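Local coordinates for aldehyde dehydrogenase (Listeria monocytogenes, PDB 3K9D), which probably oxidises an aldehyde or oxo group of its substrate, using NAD or NADP as the electron acceptor, at residues E19-A24 / L109-G114; Q12-L17 / T183-K188; E353-A358 / I385-L390. All blocks are in the same frame, centred on the assembly; numbering follows the deposited sequence.

Contact 1: E19-A24 / L109-G114; sequences ESANKA and LGVVAG
Val111 presents both of its methyl groups to one turn of helix 6-28, and both border the methyl of Ala21. CG1 makes the nearer approach, with Val111 CG1 and Ala21 CB 3.7 Å apart, a plain contact between two small apolar groups. CG2 also lies against the helix backbone, where Val111 CG2 is 3.6 Å from Asn22 N and 3.7 Å from Ala21 C, so it rests on the peptide link between the two residues. The valine torsion accounts for this split: CG1 is trans to the strand nitrogen (chi1 -180°), which puts CG2 on the nitrogen side of the residue, and both branches face the helix. The CA atoms of Asn22 and Val111 are 6.1 Å apart, and the small Ala21 side chain is consistent with this close approach of strand and helix. Asn22 adds little beyond its backbone, its CB lying 4.3 Å from Val111 CG2.

Val140 of strand 138-143 touches both Ala21 and Val111, and Ser138 OG hydrogen-bonds Ala21 O, so the helix is also fastened to the adjoining strand. Val111 itself pairs through its backbone with Ala193 on the other neighbouring strand, 192-197. The arrangement is helix-on-sheet packing in an alpha/beta domain, with helix 6-28 laid against parallel strands of what is probably the Rossmann-like, coenzyme-binding domain, as in other aldehyde dehydrogenases.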
loop_
_atom_site.group_PDB
_atom_site.type_symbol
_atom_site.label_atom_id
_atom_site.label_comp_id
_atom_site.label_asym_id
_atom_site.label_seq_id
_atom_site.Cartn_x
_atom_site.Cartn_y
_atom_site.Cartn_z
ATOM N N GLU A 19 -13.989 -16.048 -9.753
ATOM C CA GLU A 19 -14.551 -17.182 -8.998
ATOM C C GLU A 19 -13.648 -18.432 -8.991
ATOM O O GLU A 19 -13.470 -19.066 -7.944
ATOM C CB GLU A 19 -15.926 -17.541 -9.573
ATOM C CG GLU A 19 -16.773 -18.482 -8.734
ATOM C CD GLU A 19 -17.981 -19.010 -9.498
ATOM O OE1 GLU A 19 -17.800 -19.549 -10.611
ATOM O OE2 GLU A 19 -19.115 -18.894 -8.982
ATOM N N SER A 20 -13.106 -18.777 -10.161
ATOM C CA SER A 20 -12.174 -19.899 -10.304
ATOM C C SER A 20 -10.855 -19.588 -9.614
ATOM O O SER A 20 -10.291 -20.439 -8.935
ATOM C CB SER A 20 -11.908 -20.203 -11.784
ATOM O OG SER A 20 -13.032 -20.791 -12.402
ATOM N N ALA A 21 -10.370 -18.361 -9.795
ATOM C CA ALA A 21 -9.135 -17.922 -9.163
ATOM C C ALA A 21 -9.252 -17.897 -7.641
ATOM O O ALA A 21 -8.281 -18.187 -6.947
ATOM C CB ALA A 21 -8.714 -16.567 -9.695
ATOM N N ASN A 22 -10.445 -17.562 -7.144
ATOM C CA ASN A 22 -10.755 -17.539 -5.714
ATOM C C ASN A 22 -10.575 -18.929 -5.107
ATOM O O ASN A 22 -9.796 -19.107 -4.160
ATOM C CB ASN A 22 -12.187 -17.028 -5.512
ATOM C CG ASN A 22 -12.468 -16.600 -4.097
ATOM O OD1 ASN A 22 -11.605 -16.053 -3.409
ATOM N ND2 ASN A 22 -13.692 -16.834 -3.652
ATOM N N LYS A 23 -11.259 -19.908 -5.700
ATOM C CA LYS A 23 -11.161 -21.317 -5.293
ATOM C C LYS A 23 -9.736 -21.861 -5.383
ATOM O O LYS A 23 -9.252 -22.515 -4.457
ATOM C CB LYS A 23 -12.083 -22.194 -6.151
ATOM C CG LYS A 23 -13.576 -22.015 -5.895
ATOM C CD LYS A 23 -14.372 -22.909 -6.826
ATOM C CE LYS A 23 -15.657 -22.250 -7.292
ATOM N NZ LYS A 23 -16.151 -22.884 -8.553
ATOM N N ALA A 24 -9.064 -21.557 -6.492
ATOM C CA ALA A 24 -7.727 -22.071 -6.757
ATOM C C ALA A 24 -6.702 -21.565 -5.750
ATOM O O ALA A 24 -5.783 -22.293 -5.390
ATOM C CB ALA A 24 -7.296 -21.719 -8.187
ATOM N N LEU A 109 -2.363 -12.331 -0.445
ATOM C CA LEU A 109 -3.388 -11.315 -0.669
ATOM C C LEU A 109 -4.700 -11.954 -1.147
ATOM O O LEU A 109 -5.775 -11.578 -0.684
ATOM C CB LEU A 109 -2.892 -10.206 -1.631
ATOM C CG LEU A 109 -2.324 -8.880 -1.090
ATOM C CD1 LEU A 109 -1.575 -9.036 0.244
ATOM C CD2 LEU A 109 -1.486 -8.066 -2.114
ATOM N N GLY A 110 -4.610 -12.954 -2.020
ATOM C CA GLY A 110 -5.794 -13.521 -2.644
ATOM C C GLY A 110 -5.745 -13.537 -4.156
ATOM O O GLY A 110 -4.806 -14.073 -4.743
ATOM N N VAL A 111 -6.768 -12.992 -4.807
ATOM C CA VAL A 111 -6.785 -12.968 -6.280
ATOM C C VAL A 111 -6.259 -11.613 -6.768
ATOM O O VAL A 111 -6.864 -10.570 -6.496
ATOM C CB VAL A 111 -8.202 -13.193 -6.862
ATOM C CG1 VAL A 111 -8.173 -13.164 -8.392
ATOM C CG2 VAL A 111 -8.791 -14.487 -6.363
ATOM N N VAL A 112 -5.124 -11.652 -7.464
ATOM C CA VAL A 112 -4.460 -10.472 -8.010
ATOM C C VAL A 112 -5.079 -10.116 -9.369
ATOM O O VAL A 112 -5.384 -11.002 -10.176
ATOM C CB VAL A 112 -2.917 -10.722 -8.162
ATOM C CG1 VAL A 112 -2.183 -9.491 -8.664
ATOM C CG2 VAL A 112 -2.302 -11.147 -6.829
ATOM N N ALA A 113 -5.292 -8.824 -9.601
ATOM C CA ALA A 113 -5.671 -8.330 -10.917
ATOM C C ALA A 113 -4.445 -7.705 -11.565
ATOM O O ALA A 113 -3.925 -6.688 -11.094
ATOM C CB ALA A 113 -6.785 -7.328 -10.816
ATOM N N GLY A 114 -3.964 -8.347 -12.625
ATOM C CA GLY A 114 -2.815 -7.849 -13.373
ATOM C C GLY A 114 -3.241 -7.140 -14.646
ATOM O O GLY A 114 -3.794 -7.753 -15.556
#

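Contact 2: Q12-L17 / T183-K188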
loop_
_atom_site.group_PDB
_atom_site.type_symbol
_atom_site.label_atom_id
_atom_site.label_comp_id
_atom_site.label_asym_id
_atom_site.label_seq_id
_atom_site.Cartn_x
_atom_site.Cartn_y
_atom_site.Cartn_z
ATOM N N GLN A 12 -19.465 -11.036 -17.516
ATOM C CA GLN A 12 -19.720 -12.419 -17.109
ATOM C C GLN A 12 -18.426 -13.222 -17.004
ATOM O O GLN A 12 -18.206 -13.915 -16.010
ATOM C CB GLN A 12 -20.676 -13.115 -18.079
ATOM C CG GLN A 12 -21.135 -14.510 -17.604
ATOM C CD GLN A 12 -22.101 -14.440 -16.431
ATOM O OE1 GLN A 12 -23.301 -14.262 -16.626
ATOM N NE2 GLN A 12 -21.586 -14.583 -15.215
ATOM N N GLU A 13 -17.555 -13.077 -18.005
ATOM C CA GLU A 13 -16.309 -13.837 -18.059
ATOM C C GLU A 13 -15.426 -13.541 -16.865
ATOM O O GLU A 13 -14.909 -14.444 -16.228
ATOM C CB GLU A 13 -15.551 -13.530 -19.340
ATOM C CG GLU A 13 -14.563 -14.618 -19.709
ATOM C CD GLU A 13 -13.451 -14.126 -20.607
ATOM O OE1 GLU A 13 -13.547 -12.997 -21.147
ATOM O OE2 GLU A 13 -12.475 -14.883 -20.767
ATOM N N VAL A 14 -15.278 -12.255 -16.572
ATOM C CA VAL A 14 -14.464 -11.758 -15.472
ATOM C C VAL A 14 -14.922 -12.280 -14.089
ATOM O O VAL A 14 -14.102 -12.729 -13.289
ATOM C CB VAL A 14 -14.415 -10.219 -15.544
ATOM C CG1 VAL A 14 -13.875 -9.632 -14.286
ATOM C CG2 VAL A 14 -13.568 -9.798 -16.739
ATOM N N ARG A 15 -16.224 -12.234 -13.830
ATOM C CA ARG A 15 -16.812 -12.870 -12.640
ATOM C C ARG A 15 -16.545 -14.392 -12.558
ATOM O O ARG A 15 -16.258 -14.900 -11.483
ATOM C CB ARG A 15 -18.315 -12.605 -12.585
ATOM C CG ARG A 15 -18.700 -11.131 -12.525
ATOM C CD ARG A 15 -20.198 -10.995 -12.368
ATOM N NE ARG A 15 -20.688 -9.641 -12.601
ATOM C CZ ARG A 15 -21.980 -9.319 -12.718
ATOM N NH1 ARG A 15 -22.912 -10.253 -12.654
ATOM N NH2 ARG A 15 -22.342 -8.054 -12.913
ATOM N N ASN A 16 -16.612 -15.097 -13.687
ATOM C CA ASN A 16 -16.272 -16.532 -13.730
ATOM C C ASN A 16 -14.789 -16.763 -13.430
ATOM O O ASN A 16 -14.441 -17.597 -12.601
ATOM C CB ASN A 16 -16.639 -17.161 -15.081
ATOM C CG ASN A 16 -18.130 -17.130 -15.365
ATOM O OD1 ASN A 16 -18.952 -17.114 -14.452
ATOM N ND2 ASN A 16 -18.484 -17.130 -16.642
ATOM N N LEU A 17 -13.940 -15.995 -14.101
ATOM C CA LEU A 17 -12.489 -16.026 -13.907
ATOM C C LEU A 17 -12.035 -15.712 -12.478
ATOM O O LEU A 17 -11.156 -16.377 -11.947
ATOM C CB LEU A 17 -11.807 -15.067 -14.906
ATOM C CG LEU A 17 -11.874 -15.456 -16.391
ATOM C CD1 LEU A 17 -11.317 -14.344 -17.264
ATOM C CD2 LEU A 17 -11.148 -16.750 -16.655
ATOM N N THR A 183 -12.812 -4.925 -17.608
ATOM C CA THR A 183 -11.664 -4.532 -16.786
ATOM C C THR A 183 -12.110 -3.719 -15.558
ATOM O O THR A 183 -11.487 -3.800 -14.498
ATOM C CB THR A 183 -10.633 -3.727 -17.605
ATOM O OG1 THR A 183 -10.125 -4.546 -18.670
ATOM C CG2 THR A 183 -9.474 -3.282 -16.722
ATOM N N ASP A 184 -13.177 -2.940 -15.712
ATOM C CA ASP A 184 -13.812 -2.263 -14.563
ATOM C C ASP A 184 -14.340 -3.269 -13.535
ATOM O O ASP A 184 -14.204 -3.060 -12.328
ATOM C CB ASP A 184 -14.968 -1.370 -15.009
ATOM C CG ASP A 184 -15.560 -0.567 -13.853
ATOM O OD1 ASP A 184 -14.857 0.324 -13.342
ATOM O OD2 ASP A 184 -16.710 -0.834 -13.454
ATOM N N GLN A 185 -14.951 -4.341 -14.027
ATOM C CA GLN A 185 -15.485 -5.404 -13.178
ATOM C C GLN A 185 -14.343 -6.124 -12.465
ATOM O O GLN A 185 -14.439 -6.401 -11.272
ATOM C CB GLN A 185 -16.365 -6.386 -13.985
ATOM C CG GLN A 185 -16.894 -7.617 -13.213
ATOM C CD GLN A 185 -17.803 -7.270 -12.015
ATOM O OE1 GLN A 185 -19.014 -7.314 -12.123
ATOM N NE2 GLN A 185 -17.206 -6.943 -10.877
ATOM N N LEU A 186 -13.247 -6.376 -13.182
ATOM C CA LEU A 186 -12.060 -7.006 -12.588
ATOM C C LEU A 186 -11.480 -6.197 -11.446
ATOM O O LEU A 186 -11.118 -6.753 -10.405
ATOM C CB LEU A 186 -10.972 -7.276 -13.637
ATOM C CG LEU A 186 -9.650 -7.897 -13.135
ATOM C CD1 LEU A 186 -9.838 -9.330 -12.561
ATOM C CD2 LEU A 186 -8.585 -7.918 -14.223
ATOM N N MET A 187 -11.395 -4.884 -11.641
ATOM C CA MET A 187 -10.826 -4.009 -10.643
ATOM C C MET A 187 -11.779 -3.829 -9.450
ATOM O O MET A 187 -11.323 -3.826 -8.314
ATOM C CB MET A 187 -10.462 -2.629 -11.241
ATOM C CG MET A 187 -9.282 -2.618 -12.232
ATOM S SD MET A 187 -8.824 -0.953 -12.789
ATOM C CE MET A 187 -10.381 -0.367 -13.444
ATOM N N LYS A 188 -13.076 -3.658 -9.719
ATOM C CA LYS A 188 -14.081 -3.349 -8.662
ATOM C C LYS A 188 -14.558 -4.539 -7.829
ATOM O O LYS A 188 -15.021 -4.354 -6.698
ATOM C CB LYS A 188 -15.298 -2.604 -9.234
ATOM C CG LYS A 188 -15.045 -1.118 -9.537
ATOM C CD LYS A 188 -16.289 -0.421 -10.086
ATOM C CE LYS A 188 -16.037 1.063 -10.394
ATOM N NZ LYS A 188 -16.041 1.949 -9.190
#
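The guanidinium of Arg15 and the side-chain amide of Gln185 stand almost perpendicular, their planes 81° apart, and they meet at the arginine's edge. Gln185 OE1 lies at that edge, near the guanidinium plane, and accepts a hydrogen bond from Arg15 NE at 2.9 Å with an N-H...O angle of 157°. Seen from the amide the approach is less regular, for the nitrogen sits above the carbonyl plane and is not aligned with a lone pair. Arg15 NH2 is also near Gln185 OE1, at 3.5 Å. The arginine chain runs extended from CG to NE, while the glutamine turns at chi2, and this bend carries its oxygen across to the arginine, the two chains crossing nearly at right angles.

Beneath this polar link the packing is apolar. Val14 CG1 lies 3.5 Å from Leu186 N and 3.8 Å from Leu186 CB, and it also touches the aliphatic part of the glutamine, with Val14 CG1 and Gln185 CG 3.8 Å apart. One methyl thus lodges against the turn of helix between Gln185 and Leu186, while the exposed Arg15 bonds at the outer margin.

The two helical segments run in the same general direction, their axes 8.8 Å apart at closest approach and crossing at -32°. Val14 also touches Met175, a loop residue. Inward from the pair, Leu186 rests on Ala113 of strand 102-116 and on Val140 of strand 138-143, and Leu17 reaches Val140 as well, so helices 6-28 and 180-188 lie side by side over the same sheet.

Contact 3: E353-A358 / I385-L390; sequences ETWQEA and IREFAL
Trp355 and Phe388 form the buried, aromatic part of this contact, meeting where the six-membered ring of the indole reaches the phenyl. Trp355 CE3 comes to the edge of the Phe388 ring, near its plane, at 3.8 Å from Phe388 CE1, and the two side chains run past one another in opposite directions. The tryptophan is placed by its first torsion (chi1 71°), which sets CG between the backbone nitrogen and carbonyl carbon and swings the indole toward helix 382-391. Phe388 is buried: its ring meets that of Phe225 on strand 223-226, and it also packs on Leu375, Ile377 and Leu397 of neighbouring strands.

The outer part is polar and partly exposed, though its contacts are just as short. Glu387 crosses the far rim of the indole at about a right angle, with Glu387 CB 3.7 Å from Trp355 CZ3 and Glu387 OE2 3.3 Å from Trp355 CH2, near the indole plane. A carboxylate oxygen placed at the ring's C-H edge is consistent with a weak electrostatic attraction. Glu387 OE1 makes a long, weak ion pair with Lys391.

Helix 355-368 starts beside the contact, Thr354 being its N-cap: Thr354 OG1 accepts from Glu357 N at 3.0 Å. Two helices here pack together on one side of a parallel sheet, an alpha/beta layering characteristic of the catalytic domain of aldehyde dehydrogenases.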
loop_
_atom_site.group_PDB
_atom_site.type_symbol
_atom_site.label_atom_id
_atom_site.label_comp_id
_atom_site.label_asym_id
_atom_site.label_seq_id
_atom_site.Cartn_x
_atom_site.Cartn_y
_atom_site.Cartn_z
ATOM N N GLU A 353 24.460 25.231 -16.789
ATOM C CA GLU A 353 25.808 25.755 -16.555
ATOM C C GLU A 353 26.549 24.946 -15.496
ATOM O O GLU A 353 27.738 24.678 -15.639
ATOM C CB GLU A 353 25.823 27.249 -16.182
ATOM C CG GLU A 353 25.009 28.197 -17.066
ATOM C CD GLU A 353 25.210 27.973 -18.552
ATOM O OE1 GLU A 353 26.375 27.966 -19.008
ATOM O OE2 GLU A 353 24.189 27.816 -19.261
ATOM N N THR A 354 25.829 24.562 -14.439
ATOM C CA THR A 354 26.396 23.884 -13.271
ATOM C C THR A 354 25.613 22.598 -12.965
ATOM O O THR A 354 24.554 22.362 -13.540
ATOM C CB THR A 354 26.335 24.806 -12.019
ATOM O OG1 THR A 354 24.962 25.134 -11.748
ATOM C CG2 THR A 354 27.135 26.114 -12.241
ATOM N N TRP A 355 26.118 21.774 -12.054
ATOM C CA TRP A 355 25.321 20.632 -11.567
ATOM C C TRP A 355 24.089 21.074 -10.769
ATOM O O TRP A 355 23.082 20.381 -10.757
ATOM C CB TRP A 355 26.143 19.626 -10.757
ATOM C CG TRP A 355 26.599 20.062 -9.372
ATOM C CD1 TRP A 355 27.813 20.591 -9.042
ATOM C CD2 TRP A 355 25.874 19.927 -8.131
ATOM N NE1 TRP A 355 27.887 20.816 -7.682
ATOM C CE2 TRP A 355 26.708 20.428 -7.101
ATOM C CE3 TRP A 355 24.599 19.454 -7.796
ATOM C CZ2 TRP A 355 26.307 20.462 -5.763
ATOM C CZ3 TRP A 355 24.198 19.497 -6.458
ATOM C CH2 TRP A 355 25.047 20.003 -5.466
ATOM N N GLN A 356 24.201 22.224 -10.108
ATOM C CA GLN A 356 23.116 22.795 -9.328
ATOM C C GLN A 356 21.963 23.152 -10.277
ATOM O O GLN A 356 20.807 22.822 -9.999
ATOM C CB GLN A 356 23.606 24.009 -8.527
ATOM C CG GLN A 356 24.600 23.695 -7.385
ATOM C CD GLN A 356 26.074 23.840 -7.776
ATOM O OE1 GLN A 356 26.447 23.685 -8.938
ATOM N NE2 GLN A 356 26.917 24.129 -6.796
ATOM N N GLU A 357 22.294 23.745 -11.425
ATOM C CA GLU A 357 21.288 24.116 -12.431
ATOM C C GLU A 357 20.678 22.878 -13.077
ATOM O O GLU A 357 19.486 22.838 -13.345
ATOM C CB GLU A 357 21.874 25.047 -13.495
ATOM C CG GLU A 357 20.783 25.798 -14.277
ATOM C CD GLU A 357 21.285 26.495 -15.529
ATOM O OE1 GLU A 357 20.444 27.006 -16.291
ATOM O OE2 GLU A 357 22.504 26.538 -15.755
ATOM N N ALA A 358 21.510 21.861 -13.274
ATOM C CA ALA A 358 21.101 20.587 -13.829
ATOM C C ALA A 358 20.082 19.876 -12.918
ATOM O O ALA A 358 19.082 19.322 -13.396
ATOM C CB ALA A 358 22.303 19.735 -14.039
ATOM N N ILE A 385 26.426 13.001 -6.731
ATOM C CA ILE A 385 25.531 11.855 -6.760
ATOM C C ILE A 385 24.679 11.768 -5.481
ATOM O O ILE A 385 23.462 11.588 -5.559
ATOM C CB ILE A 385 26.289 10.520 -6.963
ATOM C CG1 ILE A 385 26.843 10.395 -8.393
ATOM C CG2 ILE A 385 25.363 9.331 -6.689
ATOM C CD1 ILE A 385 27.984 9.415 -8.518
ATOM N N ARG A 386 25.327 11.906 -4.324
ATOM C CA ARG A 386 24.621 11.956 -3.031
ATOM C C ARG A 386 23.601 13.114 -2.930
ATOM O O ARG A 386 22.537 12.947 -2.339
ATOM C CB ARG A 386 25.625 12.013 -1.879
ATOM C CG ARG A 386 25.001 11.794 -0.504
ATOM C CD ARG A 386 25.954 12.189 0.606
ATOM N NE ARG A 386 25.372 11.924 1.921
ATOM C CZ ARG A 386 25.372 10.739 2.526
ATOM N NH1 ARG A 386 25.921 9.672 1.939
ATOM N NH2 ARG A 386 24.810 10.621 3.723
ATOM N N GLU A 387 23.927 14.275 -3.507
ATOM C CA GLU A 387 22.999 15.413 -3.541
ATOM C C GLU A 387 21.766 15.077 -4.385
ATOM O O GLU A 387 20.642 15.395 -4.005
ATOM C CB GLU A 387 23.677 16.670 -4.103
ATOM C CG GLU A 387 24.752 17.280 -3.206
ATOM C CD GLU A 387 24.223 18.377 -2.286
ATOM O OE1 GLU A 387 23.192 18.173 -1.607
ATOM O OE2 GLU A 387 24.865 19.447 -2.228
ATOM N N PHE A 388 21.997 14.434 -5.528
ATOM C CA PHE A 388 20.927 13.938 -6.400
ATOM C C PHE A 388 20.086 12.871 -5.684
ATOM O O PHE A 388 18.839 12.888 -5.745
ATOM C CB PHE A 388 21.515 13.424 -7.738
ATOM C CG PHE A 388 21.669 14.509 -8.780
ATOM C CD1 PHE A 388 22.497 15.610 -8.545
ATOM C CD2 PHE A 388 20.971 14.447 -9.988
ATOM C CE1 PHE A 388 22.631 16.631 -9.486
ATOM C CE2 PHE A 388 21.091 15.483 -10.943
ATOM C CZ PHE A 388 21.917 16.579 -10.678
ATOM N N ALA A 389 20.774 11.988 -4.960
ATOM C CA ALA A 389 20.146 10.928 -4.154
ATOM C C ALA A 389 19.146 11.448 -3.101
ATOM O O ALA A 389 18.097 10.844 -2.857
ATOM C CB ALA A 389 21.227 10.091 -3.484
ATOM N N LEU A 390 19.475 12.574 -2.490
ATOM C CA LEU A 390 18.682 13.117 -1.393
ATOM C C LEU A 390 17.569 14.068 -1.867
ATOM O O LEU A 390 16.693 14.432 -1.097
ATOM C CB LEU A 390 19.609 13.829 -0.405
ATOM C CG LEU A 390 20.539 12.986 0.479
ATOM C CD1 LEU A 390 21.620 13.857 1.091
ATOM C CD2 LEU A 390 19.743 12.296 1.573
#

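In the fold
Contacts 1 and 2 belong to one unit: both use helix 6-28, their centres are 11 Å apart, and they touch where Ala113 CB lies 3.7 Å from Leu186 CG. The chain leaves helix 6-28, makes contact 1 at strand 102-116 and then contact 2 at helix 180-188. Contact 3 forms later in the sequence, on the opposite side of the chain's centre and against the other, parallel sheet. Its centre is about 45 Å from that of contact 1 and 47 Å from that of contact 2. Subunit pairing involves its second helix, where Arg386 forms a salt bridge with Glu96 of the second subunit; at contact 1, Leu109 packs on Ala424 of that subunit.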